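PDB 5GP9: transcriptional regulator (TetR/AcrR family) from Bacillus halodurans, which binds DNA, probably as a fatty-acid-responsive repressor of fatty acid degradation genes. Local coordinates for residues D13-V18 with S30-A35. Numbering follows the deposited sequence.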
loop_
_atom_site.group_PDB
_atom_site.type_symbol
_atom_site.label_atom_id
_atom_site.label_comp_id
_atom_site.label_asym_id
_atom_site.label_seq_id
_atom_site.Cartn_x
_atom_site.Cartn_y
_atom_site.Cartn_z
ATOM N N ASP A 13 16.699 -14.507 10.757
ATOM C CA ASP A 13 17.339 -14.342 9.440
ATOM C C ASP A 13 16.935 -15.482 8.532
ATOM O O ASP A 13 16.681 -15.300 7.333
ATOM C CB ASP A 13 18.889 -14.352 9.560
ATOM C CG ASP A 13 19.454 -13.112 10.157
ATOM O OD1 ASP A 13 18.690 -12.142 10.372
ATOM O OD2 ASP A 13 20.713 -13.210 10.453
ATOM N N ALA A 14 16.868 -16.730 9.057
ATOM C CA ALA A 14 16.418 -17.834 8.281
ATOM C C ALA A 14 14.968 -17.669 7.860
ATOM O O ALA A 14 14.608 -18.041 6.757
ATOM C CB ALA A 14 16.555 -19.166 9.065
ATOM N N ALA A 15 14.162 -17.163 8.780
ATOM C CA ALA A 15 12.725 -16.975 8.506
ATOM C C ALA A 15 12.528 -15.993 7.323
ATOM O O ALA A 15 11.678 -16.300 6.426
ATOM C CB ALA A 15 11.991 -16.539 9.721
ATOM N N VAL A 16 13.336 -14.925 7.284
ATOM C CA VAL A 16 13.233 -13.945 6.199
ATOM C C VAL A 16 13.552 -14.646 4.873
ATOM O O VAL A 16 12.826 -14.547 3.875
ATOM C CB VAL A 16 14.118 -12.721 6.435
ATOM C CG1 VAL A 16 14.265 -11.849 5.154
ATOM C CG2 VAL A 16 13.613 -11.906 7.573
ATOM N N GLN A 17 14.599 -15.484 4.886
ATOM C CA GLN A 17 14.999 -16.199 3.697
ATOM C C GLN A 17 13.939 -17.161 3.212
ATOM O O GLN A 17 13.570 -17.136 2.052
ATOM C CB GLN A 17 16.319 -16.927 3.938
ATOM C CG GLN A 17 16.734 -17.668 2.686
ATOM C CD GLN A 17 18.007 -18.421 2.879
ATOM O OE1 GLN A 17 19.092 -17.822 3.032
ATOM N NE2 GLN A 17 17.882 -19.759 2.925
ATOM N N VAL A 18 13.390 -17.957 4.107
ATOM C CA VAL A 18 12.431 -18.956 3.741
ATOM C C VAL A 18 11.102 -18.360 3.261
ATOM O O VAL A 18 10.511 -18.810 2.261
ATOM C CB VAL A 18 12.201 -19.906 4.919
ATOM C CG1 VAL A 18 10.997 -20.812 4.695
ATOM C CG2 VAL A 18 13.474 -20.698 5.141
ATOM N N SER A 30 9.699 -26.291 10.205
ATOM C CA SER A 30 10.726 -27.252 9.754
ATOM C C SER A 30 11.750 -26.701 8.809
ATOM O O SER A 30 12.923 -26.970 8.970
ATOM C CB SER A 30 10.100 -28.449 9.012
ATOM O OG SER A 30 9.006 -28.893 9.747
ATOM N N LYS A 31 11.296 -25.991 7.776
ATOM C CA LYS A 31 12.157 -25.374 6.778
ATOM C C LYS A 31 13.008 -24.227 7.382
ATOM O O LYS A 31 14.194 -24.156 7.071
ATOM C CB LYS A 31 11.351 -24.813 5.581
ATOM C CG LYS A 31 10.603 -25.860 4.751
ATOM C CD LYS A 31 9.464 -25.291 3.886
ATOM C CE LYS A 31 8.539 -26.441 3.450
ATOM N NZ LYS A 31 7.292 -25.947 2.826
ATOM N N ILE A 32 12.391 -23.424 8.243
ATOM C CA ILE A 32 13.069 -22.319 8.930
ATOM C C ILE A 32 14.195 -22.938 9.791
ATOM O O ILE A 32 15.300 -22.451 9.793
ATOM C CB ILE A 32 12.090 -21.455 9.742
ATOM C CG1 ILE A 32 11.015 -20.827 8.773
ATOM C CG2 ILE A 32 12.842 -20.388 10.533
ATOM C CD1 ILE A 32 10.008 -19.972 9.467
ATOM N N ALA A 33 13.895 -24.035 10.493
ATOM C CA ALA A 33 14.855 -24.695 11.375
ATOM C C ALA A 33 16.051 -25.184 10.564
ATOM O O ALA A 33 17.185 -24.873 10.948
ATOM C CB ALA A 33 14.143 -25.883 12.093
ATOM N N LYS A 34 15.802 -25.814 9.394
ATOM C CA LYS A 34 16.866 -26.311 8.515
ATOM C C LYS A 34 17.746 -25.166 8.048
ATOM O O LYS A 34 18.955 -25.202 8.233
ATOM C CB LYS A 34 16.311 -27.106 7.326
ATOM C CG LYS A 34 17.365 -27.580 6.301
ATOM C CD LYS A 34 16.769 -28.456 5.198
ATOM C CE LYS A 34 17.283 -28.140 3.793
ATOM N NZ LYS A 34 18.765 -28.139 3.758
ATOM N N ALA A 35 17.115 -24.070 7.633
ATOM C CA ALA A 35 17.877 -22.928 7.132
ATOM C C ALA A 35 18.682 -22.235 8.257
ATOM O O ALA A 35 19.748 -21.675 7.993
ATOM C CB ALA A 35 16.910 -21.953 6.469
#
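V18 enters the groove between K31, I32 and A35, and its two methyl branches part company there. CG1, anti to the backbone N (chi1 168°), lies 4.1 Å from I32 CG1 and also meets the CB of K31. CG2 goes to the A35 side, 3.9 Å from A35 CB, with the carbonyl oxygen of K31 close by. The fork of the valine thus straddles one turn of helix 29-36, crossing the K31 side chain at about a right angle.

I32 packs on the A15 side, next to its contact with V18. Its CG2 approaches the backbone of A15, 3.9 Å from A15 N. CD1, at the end of an extended chain, reaches 4.0 Å from A15 CB. The CB of A14 points toward helix 29-36 and sits 3.6 Å from I32 O. The same A14 CB is 3.8 Å from A35 CB. With only methyl side chains at A14, A15 and A35, the backbones come close: A14 CA to A35 CA is 5.4 Å. The axes of segments 13-18 and 30-35 approach to 8.4 Å at their closest.

No hydrogen bond joins the two segments; the contact is van der Waals, methyl against methyl and methyl against backbone. K31 contributes its CB, whereas its extended chain carries NZ away to a hydrogen bond with the carbonyl O of Q26. Behind A15 stand V53 and L57 of helix 50-74, and A33 faces helix 40-46 from the other side of helix 29-36.

The two segment axes make 120° between their N-to-C directions, and segment 30-35 lies in the predicted helix-turn-helix. This is the arrangement of the three-helix DNA-binding domain of TetR-family regulators, whose first helix packs against the helix that precedes the recognition helix.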